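Local coordinates for protein putative ABC transporter subunit, substrate-binding component (Rhodopseudomonas palustris, PDB 4EVQ) that binds 4-hydroxybenzoate as the solute-binding component of an ABC transporter and probably delivers such lignin-derived benzoates for uptake, at residues T156-Y161 against Y211-G216; F133-I138 against E165-G170; G293-Q298 against F326-G331; V259-S264 against P286-V291. All coordinates share one frame; numbering follows the deposited sequence. Where two conformers were deposited one is given.

Interaction 1: residues T156-Y161 against Y211-G216; sequences TVTWKY and YAFFSG. With PHB (p-hydroxybenzoic acid), chain H.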
loop_
_atom_site.group_PDB
_atom_site.type_symbol
_atom_site.label_atom_id
_atom_site.label_comp_id
_atom_site.label_asym_id
_atom_site.label_seq_id
_atom_site.Cartn_x
_atom_site.Cartn_y
_atom_site.Cartn_z
ATOM N N THR A 156 2.986 -12.500 -16.388
ATOM C CA THR A 156 2.563 -11.978 -15.094
ATOM C C THR A 156 2.033 -13.108 -14.211
ATOM O O THR A 156 1.509 -14.123 -14.733
ATOM C CB THR A 156 1.492 -10.894 -15.191
ATOM O OG1 THR A 156 0.275 -11.478 -15.601
ATOM C CG2 THR A 156 1.896 -9.797 -16.141
ATOM N N VAL A 157 2.225 -12.984 -12.908
ATOM C CA VAL A 157 1.669 -13.954 -11.987
ATOM C C VAL A 157 1.224 -13.212 -10.714
ATOM O O VAL A 157 1.988 -12.417 -10.140
ATOM C CB VAL A 157 2.665 -15.096 -11.716
ATOM C CG1 VAL A 157 3.941 -14.605 -11.155
ATOM C CG2 VAL A 157 2.040 -16.157 -10.848
ATOM N N THR A 158 0.026 -13.516 -10.264
ATOM C CA THR A 158 -0.516 -12.830 -9.090
ATOM C C THR A 158 -1.693 -13.614 -8.562
ATOM O O THR A 158 -2.067 -14.645 -9.110
ATOM C CB THR A 158 -0.894 -11.355 -9.382
ATOM O OG1 THR A 158 -1.166 -10.686 -8.147
ATOM C CG2 THR A 158 -2.103 -11.259 -10.259
ATOM N N TRP A 159 -2.271 -13.109 -7.482
ATOM C CA TRP A 159 -3.484 -13.653 -6.912
ATOM C C TRP A 159 -4.725 -13.137 -7.647
ATOM O O TRP A 159 -4.760 -11.983 -8.112
ATOM C CB TRP A 159 -3.588 -13.282 -5.423
ATOM C CG TRP A 159 -2.786 -14.146 -4.503
ATOM C CD1 TRP A 159 -2.714 -15.510 -4.529
ATOM C CD2 TRP A 159 -1.981 -13.725 -3.406
ATOM N NE1 TRP A 159 -1.956 -15.954 -3.498
ATOM C CE2 TRP A 159 -1.492 -14.887 -2.776
ATOM C CE3 TRP A 159 -1.675 -12.485 -2.852
ATOM C CZ2 TRP A 159 -0.678 -14.842 -1.639
ATOM C CZ3 TRP A 159 -0.910 -12.438 -1.740
ATOM C CH2 TRP A 159 -0.389 -13.602 -1.151
ATOM N N LYS A 160 -5.737 -13.999 -7.717
ATOM C CA LYS A 160 -6.975 -13.718 -8.408
ATOM C C LYS A 160 -7.939 -12.922 -7.494
ATOM O O LYS A 160 -8.897 -13.437 -6.932
ATOM C CB LYS A 160 -7.612 -14.994 -8.918
ATOM C CG LYS A 160 -8.771 -14.731 -9.901
ATOM C CD LYS A 160 -9.294 -15.940 -10.629
ATOM C CE LYS A 160 -10.507 -15.528 -11.458
ATOM N NZ LYS A 160 -11.689 -15.143 -10.634
ATOM N N TYR A 161 -7.644 -11.643 -7.342
ATOM C CA TYR A 161 -8.563 -10.729 -6.700
ATOM C C TYR A 161 -8.238 -9.335 -7.230
ATOM O O TYR A 161 -7.256 -9.155 -7.941
ATOM C CB TYR A 161 -8.562 -10.830 -5.164
ATOM C CG TYR A 161 -7.478 -10.047 -4.437
ATOM C CD1 TYR A 161 -6.205 -10.535 -4.376
ATOM C CD2 TYR A 161 -7.748 -8.856 -3.755
ATOM C CE1 TYR A 161 -5.214 -9.870 -3.670
ATOM C CE2 TYR A 161 -6.777 -8.198 -3.070
ATOM C CZ TYR A 161 -5.506 -8.696 -3.017
ATOM O OH TYR A 161 -4.529 -8.055 -2.315
ATOM N N TYR A 211 6.651 -10.510 -14.051
ATOM C CA TYR A 211 6.058 -9.484 -13.189
ATOM C C TYR A 211 5.130 -10.183 -12.205
ATOM O O TYR A 211 4.188 -10.839 -12.626
ATOM C CB TYR A 211 5.253 -8.502 -14.029
ATOM C CG TYR A 211 4.442 -7.454 -13.284
ATOM C CD1 TYR A 211 5.024 -6.276 -12.881
ATOM C CD2 TYR A 211 3.092 -7.618 -13.046
ATOM C CE1 TYR A 211 4.275 -5.309 -12.245
ATOM C CE2 TYR A 211 2.331 -6.654 -12.398
ATOM C CZ TYR A 211 2.926 -5.508 -12.035
ATOM O OH TYR A 211 2.177 -4.494 -11.430
ATOM N N ALA A 212 5.388 -10.021 -10.904
ATOM C CA ALA A 212 4.598 -10.690 -9.877
ATOM C C ALA A 212 4.120 -9.707 -8.828
ATOM O O ALA A 212 4.866 -8.855 -8.363
ATOM C CB ALA A 212 5.417 -11.793 -9.204
ATOM N N PHE A 213 2.872 -9.904 -8.443
ATOM C CA PHE A 213 2.345 -9.245 -7.251
ATOM C C PHE A 213 1.916 -10.302 -6.249
ATOM O O PHE A 213 0.952 -11.068 -6.495
ATOM C CB PHE A 213 1.190 -8.253 -7.480
ATOM C CG PHE A 213 0.465 -7.890 -6.171
ATOM C CD1 PHE A 213 1.129 -7.211 -5.187
ATOM C CD2 PHE A 213 -0.824 -8.328 -5.910
ATOM C CE1 PHE A 213 0.535 -6.954 -3.956
ATOM C CE2 PHE A 213 -1.420 -8.086 -4.651
ATOM C CZ PHE A 213 -0.721 -7.399 -3.693
ATOM N N PHE A 214 2.643 -10.333 -5.143
ATOM C CA PHE A 214 2.261 -11.063 -3.914
ATOM C C PHE A 214 2.755 -10.158 -2.791
ATOM O O PHE A 214 3.536 -9.219 -3.007
ATOM C CB PHE A 214 2.939 -12.437 -3.823
ATOM C CG PHE A 214 2.499 -13.370 -4.887
ATOM C CD1 PHE A 214 1.273 -13.967 -4.844
ATOM C CD2 PHE A 214 3.300 -13.607 -5.995
ATOM C CE1 PHE A 214 0.807 -14.744 -5.859
ATOM C CE2 PHE A 214 2.855 -14.370 -7.011
ATOM C CZ PHE A 214 1.620 -14.958 -6.975
ATOM N N SER A 215 2.296 -10.404 -1.569
ATOM C CA SER A 215 2.719 -9.612 -0.437
ATOM C C SER A 215 2.541 -10.444 0.834
ATOM O O SER A 215 1.700 -11.323 0.868
ATOM C CB SER A 215 1.852 -8.327 -0.428
ATOM O OG SER A 215 2.172 -7.461 0.602
ATOM N N GLY A 216 3.371 -10.211 1.831
ATOM C CA GLY A 216 3.313 -10.963 3.077
ATOM C C GLY A 216 4.049 -12.269 2.950
ATOM O O GLY A 216 4.958 -12.432 2.135
HETATM C "C1'" PHB H . -4.513 -4.674 -1.864
HETATM O "O1'" PHB H . -5.326 -5.622 -1.775
HETATM O "O2'" PHB H . -4.858 -3.501 -2.289
HETATM C C1 PHB H . -3.094 -4.819 -1.479
HETATM C C2 PHB H . -2.734 -5.809 -0.564
HETATM C C3 PHB H . -1.403 -5.964 -0.212
HETATM C C4 PHB H . -0.460 -5.165 -0.772
HETATM C C5 PHB H . -0.796 -4.163 -1.664
HETATM C C6 PHB H . -2.107 -4.019 -2.005
HETATM O O4 PHB H . 0.839 -5.303 -0.446
#

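Interaction 2: residues F133-I138 against E165-G170; sequences FANGQI and EEMVSG. With PHB (p-hydroxybenzoic acid), chain H.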
loop_
_atom_site.group_PDB
_atom_site.type_symbol
_atom_site.label_atom_id
_atom_site.label_comp_id
_atom_site.label_asym_id
_atom_site.label_seq_id
_atom_site.Cartn_x
_atom_site.Cartn_y
_atom_site.Cartn_z
ATOM N N PHE A 133 -1.305 4.423 -2.277
ATOM C CA PHE A 133 -1.068 4.385 -3.720
ATOM C C PHE A 133 -2.346 3.883 -4.362
ATOM O O PHE A 133 -3.220 3.346 -3.675
ATOM C CB PHE A 133 0.123 3.465 -4.076
ATOM C CG PHE A 133 -0.161 2.064 -3.685
ATOM C CD1 PHE A 133 0.002 1.676 -2.372
ATOM C CD2 PHE A 133 -0.763 1.177 -4.562
ATOM C CE1 PHE A 133 -0.436 0.446 -1.954
ATOM C CE2 PHE A 133 -1.154 -0.089 -4.124
ATOM C CZ PHE A 133 -1.016 -0.412 -2.823
ATOM N N ALA A 134 -2.406 3.977 -5.694
ATOM C CA ALA A 134 -3.397 3.312 -6.488
ATOM C C ALA A 134 -2.776 2.169 -7.279
ATOM O O ALA A 134 -1.689 2.334 -7.881
ATOM C CB ALA A 134 -4.053 4.307 -7.435
ATOM N N ASN A 135 -3.494 1.059 -7.344
ATOM C CA ASN A 135 -3.001 -0.157 -7.994
ATOM C C ASN A 135 -2.577 0.065 -9.425
ATOM O O ASN A 135 -1.517 -0.368 -9.835
ATOM C CB ASN A 135 -4.119 -1.202 -7.974
ATOM C CG ASN A 135 -4.372 -1.812 -6.601
ATOM O OD1 ASN A 135 -3.488 -1.893 -5.760
ATOM N ND2 ASN A 135 -5.590 -2.272 -6.404
ATOM N N GLY A 136 -3.410 0.723 -10.215
ATOM C CA GLY A 136 -3.074 0.834 -11.630
ATOM C C GLY A 136 -1.871 1.737 -11.814
ATOM O O GLY A 136 -1.014 1.476 -12.673
ATOM N N GLN A 137 -1.774 2.781 -11.003
ATOM C CA GLN A 137 -0.639 3.678 -11.144
ATOM C C GLN A 137 0.712 3.032 -10.822
ATOM O O GLN A 137 1.695 3.191 -11.547
ATOM C CB GLN A 137 -0.844 4.947 -10.322
ATOM C CG GLN A 137 0.198 6.028 -10.628
ATOM C CD GLN A 137 -0.104 7.382 -10.027
ATOM O OE1 GLN A 137 -0.802 7.500 -9.052
ATOM N NE2 GLN A 137 0.510 8.410 -10.600
ATOM N N ILE A 138 0.763 2.246 -9.762
ATOM C CA ILE A 138 2.018 1.589 -9.452
ATOM C C ILE A 138 2.307 0.478 -10.473
ATOM O O ILE A 138 3.440 0.295 -10.872
ATOM C CB ILE A 138 2.100 1.075 -7.992
ATOM C CG1 ILE A 138 3.551 0.706 -7.687
ATOM C CG2 ILE A 138 1.128 -0.070 -7.697
ATOM C CD1 ILE A 138 3.826 0.383 -6.204
ATOM N N GLU A 165 -5.456 -8.097 -10.080
ATOM C CA GLU A 165 -5.992 -7.826 -11.408
ATOM C C GLU A 165 -5.649 -6.402 -11.811
ATOM O O GLU A 165 -5.224 -6.142 -12.947
ATOM C CB GLU A 165 -7.501 -8.077 -11.416
ATOM C CG GLU A 165 -7.925 -9.516 -11.175
ATOM C CD GLU A 165 -9.367 -9.703 -10.602
ATOM O OE1 GLU A 165 -9.701 -10.884 -10.269
ATOM O OE2 GLU A 165 -10.136 -8.713 -10.462
ATOM N N GLU A 166 -5.792 -5.451 -10.894
ATOM C CA GLU A 166 -5.562 -4.060 -11.262
ATOM C C GLU A 166 -4.101 -3.708 -11.436
ATOM O O GLU A 166 -3.755 -2.865 -12.257
ATOM C CB GLU A 166 -6.184 -3.150 -10.204
ATOM C CG GLU A 166 -7.713 -3.113 -10.271
ATOM C CD GLU A 166 -8.392 -2.300 -9.169
ATOM O OE1 GLU A 166 -7.700 -1.665 -8.360
ATOM O OE2 GLU A 166 -9.633 -2.257 -9.164
HETATM N N MSE A 167 -3.235 -4.259 -10.590
HETATM C CA MSE A 167 -1.818 -4.025 -10.763
HETATM C C MSE A 167 -1.283 -4.692 -12.028
HETATM O O MSE A 167 -0.386 -4.141 -12.682
HETATM C CB MSE A 167 -1.038 -4.478 -9.549
HETATM C CG MSE A 167 -1.186 -3.558 -8.364
HETATM SE SE MSE A 167 0.026 -3.907 -6.921
HETATM C CE MSE A 167 -1.222 -4.374 -5.601
ATOM N N VAL A 168 -1.816 -5.848 -12.405
ATOM C CA VAL A 168 -1.420 -6.461 -13.678
ATOM C C VAL A 168 -1.965 -5.626 -14.816
ATOM O O VAL A 168 -1.287 -5.413 -15.829
ATOM C CB VAL A 168 -1.884 -7.933 -13.736
ATOM C CG1 VAL A 168 -1.898 -8.453 -15.163
ATOM C CG2 VAL A 168 -1.014 -8.824 -12.877
ATOM N N SER A 169 -3.185 -5.132 -14.705
ATOM C CA SER A 169 -3.768 -4.309 -15.783
ATOM C C SER A 169 -2.941 -3.056 -16.053
ATOM O O SER A 169 -2.647 -2.742 -17.191
ATOM C CB SER A 169 -5.199 -3.966 -15.430
ATOM O OG SER A 169 -5.803 -3.180 -16.432
ATOM N N GLY A 170 -2.507 -2.371 -15.004
ATOM C CA GLY A 170 -1.677 -1.186 -15.180
ATOM C C GLY A 170 -0.346 -1.519 -15.808
ATOM O O GLY A 170 0.136 -0.828 -16.710
HETATM C "C1'" PHB H . -4.513 -4.674 -1.864
HETATM O "O1'" PHB H . -5.326 -5.622 -1.775
HETATM O "O2'" PHB H . -4.858 -3.501 -2.289
HETATM C C1 PHB H . -3.094 -4.819 -1.479
HETATM C C2 PHB H . -2.734 -5.809 -0.564
HETATM C C3 PHB H . -1.403 -5.964 -0.212
HETATM C C4 PHB H . -0.460 -5.165 -0.772
HETATM C C5 PHB H . -0.796 -4.163 -1.664
HETATM C C6 PHB H . -2.107 -4.019 -2.005
HETATM O O4 PHB H . 0.839 -5.303 -0.446
#

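Interaction 3: residues G293-Q298 against F326-G331; sequences GWDAGQ and FASPRG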
loop_
_atom_site.group_PDB
_atom_site.type_symbol
_atom_site.label_atom_id
_atom_site.label_comp_id
_atom_site.label_asym_id
_atom_site.label_seq_id
_atom_site.Cartn_x
_atom_site.Cartn_y
_atom_site.Cartn_z
ATOM N N GLY A 293 1.017 3.856 7.504
ATOM C CA GLY A 293 0.338 4.046 8.789
ATOM C C GLY A 293 0.803 5.289 9.494
ATOM O O GLY A 293 -0.011 6.057 10.037
ATOM N N TRP A 294 2.090 5.504 9.538
ATOM C CA TRP A 294 2.634 6.726 10.099
ATOM C C TRP A 294 2.042 7.954 9.435
ATOM O O TRP A 294 1.647 8.939 10.110
ATOM C CB TRP A 294 4.142 6.679 9.898
ATOM C CG TRP A 294 4.939 7.894 10.302
ATOM C CD1 TRP A 294 5.293 8.930 9.488
ATOM C CD2 TRP A 294 5.599 8.131 11.559
ATOM N NE1 TRP A 294 6.092 9.803 10.169
ATOM C CE2 TRP A 294 6.311 9.343 11.437
ATOM C CE3 TRP A 294 5.636 7.453 12.771
ATOM C CZ2 TRP A 294 7.049 9.906 12.492
ATOM C CZ3 TRP A 294 6.411 7.985 13.806
ATOM C CH2 TRP A 294 7.105 9.194 13.661
ATOM N N ASP A 295 1.961 7.945 8.122
ATOM C CA ASP A 295 1.435 9.089 7.411
ATOM C C ASP A 295 -0.059 9.242 7.544
ATOM O O ASP A 295 -0.569 10.380 7.440
ATOM C CB ASP A 295 1.844 9.061 5.936
ATOM C CG ASP A 295 3.333 9.353 5.745
ATOM O OD1 ASP A 295 3.936 10.068 6.586
ATOM O OD2 ASP A 295 3.911 8.904 4.725
ATOM N N ALA A 296 -0.784 8.165 7.762
ATOM C CA ALA A 296 -2.192 8.279 8.145
ATOM C C ALA A 296 -2.264 9.048 9.450
ATOM O O ALA A 296 -3.146 9.915 9.584
ATOM C CB ALA A 296 -2.829 6.910 8.273
ATOM N N GLY A 297 -1.352 8.795 10.383
ATOM C CA GLY A 297 -1.275 9.560 11.631
ATOM C C GLY A 297 -0.972 11.006 11.356
ATOM O O GLY A 297 -1.662 11.878 11.915
ATOM N N GLN A 298 -0.012 11.321 10.500
ATOM C CA GLN A 298 0.248 12.730 10.193
ATOM C C GLN A 298 -0.933 13.427 9.529
ATOM O O GLN A 298 -1.220 14.628 9.799
ATOM C CB GLN A 298 1.467 12.856 9.290
ATOM C CG GLN A 298 2.742 12.248 9.831
ATOM C CD GLN A 298 3.957 12.941 9.243
ATOM O OE1 GLN A 298 4.343 14.038 9.677
ATOM N NE2 GLN A 298 4.584 12.311 8.275
ATOM N N PHE A 326 2.933 17.686 4.326
ATOM C CA PHE A 326 3.850 17.480 5.429
ATOM C C PHE A 326 4.963 16.614 4.885
ATOM O O PHE A 326 4.889 16.040 3.781
ATOM C CB PHE A 326 3.163 16.823 6.650
ATOM C CG PHE A 326 2.335 15.609 6.316
ATOM C CD1 PHE A 326 2.919 14.387 6.094
ATOM C CD2 PHE A 326 0.957 15.716 6.206
ATOM C CE1 PHE A 326 2.125 13.263 5.775
ATOM C CE2 PHE A 326 0.184 14.632 5.875
ATOM C CZ PHE A 326 0.771 13.391 5.672
ATOM N N ALA A 327 6.029 16.546 5.648
ATOM C CA ALA A 327 7.117 15.669 5.276
ATOM C C ALA A 327 6.798 14.250 5.733
ATOM O O ALA A 327 6.495 13.975 6.906
ATOM C CB ALA A 327 8.364 16.140 5.878
ATOM N N SER A 328 6.880 13.342 4.771
ATOM C CA SER A 328 6.759 11.912 5.004
ATOM C C SER A 328 8.147 11.300 4.992
ATOM O O SER A 328 9.029 11.819 4.346
ATOM C CB SER A 328 5.934 11.312 3.858
ATOM O OG SER A 328 6.029 9.868 3.837
ATOM N N PRO A 329 8.314 10.111 5.581
ATOM C CA PRO A 329 9.502 9.315 5.333
ATOM C C PRO A 329 9.772 9.144 3.829
ATOM O O PRO A 329 10.920 8.976 3.420
ATOM C CB PRO A 329 9.184 7.989 6.055
ATOM C CG PRO A 329 8.368 8.431 7.224
ATOM C CD PRO A 329 7.452 9.493 6.596
ATOM N N ARG A 330 8.753 9.201 2.978
ATOM C CA ARG A 330 8.950 9.126 1.510
ATOM C C ARG A 330 9.634 10.357 0.940
ATOM O O ARG A 330 10.467 10.398 0.028
ATOM C CB ARG A 330 7.577 9.007 0.868
ATOM C CG ARG A 330 7.039 7.625 1.174
ATOM C CD ARG A 330 5.625 7.381 0.677
ATOM N NE ARG A 330 4.650 7.792 1.689
ATOM C CZ ARG A 330 3.343 7.598 1.598
ATOM N NH1 ARG A 330 2.819 7.055 0.517
ATOM N NH2 ARG A 330 2.568 7.919 2.625
ATOM N N GLY A 331 9.199 11.430 1.471
ATOM C CA GLY A 331 9.456 12.716 0.804
ATOM C C GLY A 331 8.307 13.661 1.136
ATOM O O GLY A 331 7.537 13.364 2.051
HETATM O O HOH W 1 6.741 15.080 9.631
#

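Interaction 4: residues V259-S264 against P286-V291; sequences VLHYVS and PDVFAV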
loop_
_atom_site.group_PDB
_atom_site.type_symbol
_atom_site.label_atom_id
_atom_site.label_comp_id
_atom_site.label_asym_id
_atom_site.label_seq_id
_atom_site.Cartn_x
_atom_site.Cartn_y
_atom_site.Cartn_z
ATOM N N VAL A 259 9.466 -1.586 -8.123
ATOM C CA VAL A 259 9.163 -0.160 -8.110
ATOM C C VAL A 259 8.239 0.122 -6.929
ATOM O O VAL A 259 7.253 -0.598 -6.727
ATOM C CB VAL A 259 8.548 0.277 -9.437
ATOM C CG1 VAL A 259 7.997 1.681 -9.342
ATOM C CG2 VAL A 259 9.586 0.184 -10.572
ATOM N N LEU A 260 8.562 1.141 -6.143
ATOM C CA LEU A 260 7.735 1.477 -4.985
ATOM C C LEU A 260 7.962 2.939 -4.637
ATOM O O LEU A 260 9.025 3.494 -4.853
ATOM C CB LEU A 260 8.095 0.592 -3.756
ATOM C CG LEU A 260 7.042 0.502 -2.650
ATOM C CD1 LEU A 260 5.770 -0.176 -3.130
ATOM C CD2 LEU A 260 7.665 -0.261 -1.459
ATOM N N HIS A 261 6.962 3.484 -3.966
ATOM C CA HIS A 261 6.960 4.837 -3.420
ATOM C C HIS A 261 7.754 5.018 -2.133
ATOM O O HIS A 261 7.761 6.090 -1.561
ATOM C CB HIS A 261 5.517 5.319 -3.295
ATOM C CG HIS A 261 4.633 4.372 -2.571
ATOM N ND1 HIS A 261 4.298 3.148 -3.112
ATOM C CD2 HIS A 261 3.980 4.471 -1.394
ATOM C CE1 HIS A 261 3.513 2.511 -2.267
ATOM N NE2 HIS A 261 3.295 3.291 -1.225
ATOM N N TYR A 262 8.421 3.980 -1.666
ATOM C CA TYR A 262 9.296 4.073 -0.492
ATOM C C TYR A 262 10.507 3.174 -0.676
ATOM O O TYR A 262 10.400 2.127 -1.290
ATOM C CB TYR A 262 8.544 3.646 0.792
ATOM C CG TYR A 262 9.387 3.746 2.020
ATOM C CD1 TYR A 262 9.785 4.981 2.541
ATOM C CD2 TYR A 262 9.776 2.587 2.703
ATOM C CE1 TYR A 262 10.589 5.055 3.641
ATOM C CE2 TYR A 262 10.578 2.670 3.831
ATOM C CZ TYR A 262 10.963 3.910 4.307
ATOM O OH TYR A 262 11.763 3.957 5.431
ATOM N N VAL A 263 11.650 3.621 -0.169
ATOM C CA VAL A 263 12.846 2.788 -0.052
ATOM C C VAL A 263 13.453 3.145 1.291
ATOM O O VAL A 263 13.478 4.309 1.659
ATOM C CB VAL A 263 13.928 3.107 -1.101
ATOM C CG1 VAL A 263 14.854 1.880 -1.279
ATOM C CG2 VAL A 263 13.411 3.562 -2.345
ATOM N N SER A 264 13.947 2.161 2.049
ATOM C CA SER A 264 14.309 2.475 3.426
ATOM C C SER A 264 15.515 3.356 3.526
ATOM O O SER A 264 15.663 4.004 4.548
ATOM C CB SER A 264 14.468 1.239 4.301
ATOM O OG SER A 264 15.429 0.452 3.754
ATOM N N PRO A 286 11.220 -0.339 9.504
ATOM C CA PRO A 286 9.884 -0.161 8.949
ATOM C C PRO A 286 9.859 -0.428 7.465
ATOM O O PRO A 286 10.844 -0.169 6.781
ATOM C CB PRO A 286 9.580 1.296 9.221
ATOM C CG PRO A 286 10.941 1.962 9.254
ATOM C CD PRO A 286 11.907 0.924 9.762
ATOM N N ASP A 287 8.763 -0.962 6.970
ATOM C CA ASP A 287 8.543 -1.094 5.531
ATOM C C ASP A 287 7.478 -0.120 5.076
ATOM O O ASP A 287 7.018 0.754 5.846
ATOM C CB ASP A 287 8.241 -2.543 5.152
ATOM C CG ASP A 287 6.995 -3.060 5.774
ATOM O OD1 ASP A 287 6.185 -2.298 6.296
ATOM O OD2 ASP A 287 6.794 -4.304 5.775
ATOM N N VAL A 288 7.081 -0.241 3.820
ATOM C CA VAL A 288 6.142 0.731 3.229
ATOM C C VAL A 288 4.839 0.767 3.986
ATOM O O VAL A 288 4.200 1.826 4.051
ATOM C CB VAL A 288 5.926 0.436 1.712
ATOM C CG1 VAL A 288 5.170 -0.865 1.476
ATOM C CG2 VAL A 288 5.263 1.633 1.005
ATOM N N PHE A 289 4.388 -0.360 4.537
ATOM C CA PHE A 289 3.126 -0.411 5.248
ATOM C C PHE A 289 3.213 0.399 6.506
ATOM O O PHE A 289 2.273 1.172 6.843
ATOM C CB PHE A 289 2.761 -1.884 5.489
ATOM C CG PHE A 289 2.837 -2.705 4.232
ATOM C CD1 PHE A 289 1.914 -2.549 3.232
ATOM C CD2 PHE A 289 3.829 -3.654 4.067
ATOM C CE1 PHE A 289 2.007 -3.257 2.042
ATOM C CE2 PHE A 289 3.924 -4.397 2.930
ATOM C CZ PHE A 289 3.033 -4.199 1.910
ATOM N N ALA A 290 4.324 0.291 7.232
ATOM C CA ALA A 290 4.540 1.144 8.398
ATOM C C ALA A 290 4.578 2.619 8.043
ATOM O O ALA A 290 4.002 3.442 8.775
ATOM C CB ALA A 290 5.803 0.747 9.101
ATOM N N VAL A 291 5.199 2.986 6.925
ATOM C CA VAL A 291 5.215 4.361 6.485
ATOM C C VAL A 291 3.816 4.847 6.225
ATOM O O VAL A 291 3.462 5.995 6.576
ATOM C CB VAL A 291 6.048 4.498 5.208
ATOM C CG1 VAL A 291 5.943 5.890 4.607
ATOM C CG2 VAL A 291 7.516 4.192 5.470
#

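Interaction 1: residues T156-Y161 against Y211-G216
Phe-214 turns the edge of its ring onto the face of Trp-159, an edge-to-face pair with planes 88° apart; Phe-214 CD1 stands over the centre of the indole and comes within 3.6 Å of Trp-159 CD2. The indole rim meets Ser-215 O in plane. Phe-214 CZ reaches back to Val-157 CG2 (4.1 Å), and the other branch, Val-157 CG1, packs on Ala-212 CB on the same face of the sheet. On the opposite face Thr-158 OG1 lies anti to the backbone N (chi1 -169°), which brings it to the edge of the Phe-213 ring and lets it donate to Phe-213 O at 2.7 Å. The two segments belong to adjacent parallel strands, paired through Val-157 N to Tyr-211 O (2.9 Å) and Phe-213 N to Val-157 O, in one alpha/beta lobe of the periplasmic binding protein fold. An alanine in place of Trp-159 would probably open a gap against the Phe-214 edge and leave Asp-192 O without its indole N-H. Where the strands give way to loops, Tyr-161 OH donates to O1' of p-hydroxybenzoate at 2.6 Å, while the ligand's O4 donates to Ser-215 OG at 2.7 Å and Phe-213 CZ touches its C4. One segment thus binds a carboxylate oxygen and the other the para-hydroxyl, alongside ligand bonds to Ser-92 and Gly-115, consistent with selection of 4-hydroxybenzoate.

Interaction 2: residues F133-I138 against E165-G170
Asn-135 ND2 donates to Glu-166 OE1 across 2.9 Å in a nearly straight bond (169° at the hydrogen). The acceptor lies close to the amide plane, but the N-H meets OE1 on its anti side and 34° out of the carboxylate plane; the amide and carboxylate planes are 60° apart. Glu-166 OE1 also accepts from Asp-117 N, so two donors hold this carboxylate oxygen. Asn-135 OD1, in contrast, is buried with no polar partner in the model; what it meets is Met-167 CE, at 3.4 Å. Ala-134 is the N-cap of helix 135-148, whose first turn here lies against helix 162-177; strand 153-159 links the two helices in the chain, giving an alpha-beta-alpha succession within the lobe. Van der Waals contacts centre on Met-167, deposited as selenomethionine. Its CG rests 3.5 Å from Asn-135 O, its SE lies alongside Ile-138 CG2 at 4.1 Å, and the chain then bends at chi3 to bring CE against C6 of p-hydroxybenzoate (3.7 Å). Phe-133 CZ meets the same ligand carbon with its ring edge. Backbone packing is close where glycines face each other: Gly-136 O sits 3.7 Å from Gly-170 CA, and a side chain on Gly-170 would collide with that oxygen.

Interaction 3: residues G293-Q298 against F326-G331
Asp-295 OD2 is gripped by Ser-328 OG and by the guanidinium of Arg-330, in the one conformer of the arginine given. Arg-330 NH2 donates to the anti lone pair of OD2 at 2.7 Å and 170°, with carboxylate and guanidinium nearly coplanar, as a salt bridge; Arg-330 NE adds a weak bond to the same oxygen. The hydroxyl of Ser-328 also donates to OD2, over a distance so short (2.5 Å) that its exact value is doubtful. That hydroxyl in turn accepts from Arg-330 N (2.9 Å), forming an ST turn. The turn belongs to the hairpin joining strands 325-328 and 331-334: Ser-328 and Gly-331 exchange both backbone bonds around Pro-329 and Arg-330, and the loop is laid against helix 288-306. The second carboxylate oxygen, Asp-295 OD1, accepts from Gln-298 NE2 one helical turn on, at 2.9 Å. Gln-298 NE2 also donates to Ala-327 O (2.9 Å); both bonds lie close to the amide plane and hold that amide against the strand. Lower on the same side chain, Gln-298 CB sits over the face of Phe-326, offset toward the rim, in a CH-pi contact of 3.7 Å to the ring centroid. Pro-329 CD packs on Trp-294 CD1 at 3.7 Å, while Trp-294 NE1 bonds to Glu-270.

Interaction 4: residues V259-S264 against P286-V291
Tyr-262 and Val-288 bring the two backbones to 5.9 Å between their CA atoms, where the loop leaving strand 257-260 passes the first turn of helix 288-306. One face of the Tyr-262 ring receives Val-291 CG2, which stands over its centre, 3.5 Å from the centroid and only 7° off the ring normal, a well-aligned CH-pi contact. A chi1 of -179° sets CG of the tyrosine anti to the backbone N, and the ring beyond it is placed between Val-291 CG2 on its face and Pro-286 O at its edge. There, near the ring plane, Tyr-262 CE2 approaches Pro-286 O at 4.1 Å, and the hydroxyl is hydrogen-bonded to Asn-271. An alanine at Tyr-262 would probably leave Val-291 CG2 without the aromatic face beneath it and Asn-271 OD1 without its hydroxyl mate. Val-288 fills the angle between three side chains. Its CG2 comes 3.4 Å from His-261 NE2, whose polar partner is Gln-292, and also meets Tyr-262 CB at 3.9 Å. Leu-260 CD2 reaches Val-288 CB tip to tip, at 3.7 Å. Asp-287 is the N-cap of the helix, its OD1 accepting weakly from Phe-289 N and Ala-290 N, and next to it Asp-243 takes up Val-288 N. Phe-289, whose side chain leaves the helix away from the loop, touches p-hydroxybenzoate. A strand of one lobe's sheet thus runs into a loop seated on a helix start that reaches the ligand, consistent with the hinge region between the two lobes of a leucine-binding-protein-like fold.

From the N terminus, residues 133-138 come first, then 156-161, 165-170 and 211-216, so interactions 1 and 2 cross: each closes a loop that encloses one segment of the other. They meet where Met-167 packs on Phe-213, and both touch the bound p-hydroxybenzoate, tying two helices to the neighbouring strands of the same lobe. Interaction 4 follows, closing a loop containing helix 269-282, and interaction 3 comes in series after it; both use helix 288-306, and Arg-330 packs on His-261 where they join. Phe-133 against His-261 links interaction 2 to interaction 4, and Ser-215 against Phe-289 links interaction 1 to it, while interaction 3 lies across the chain's centre from interactions 1 and 2.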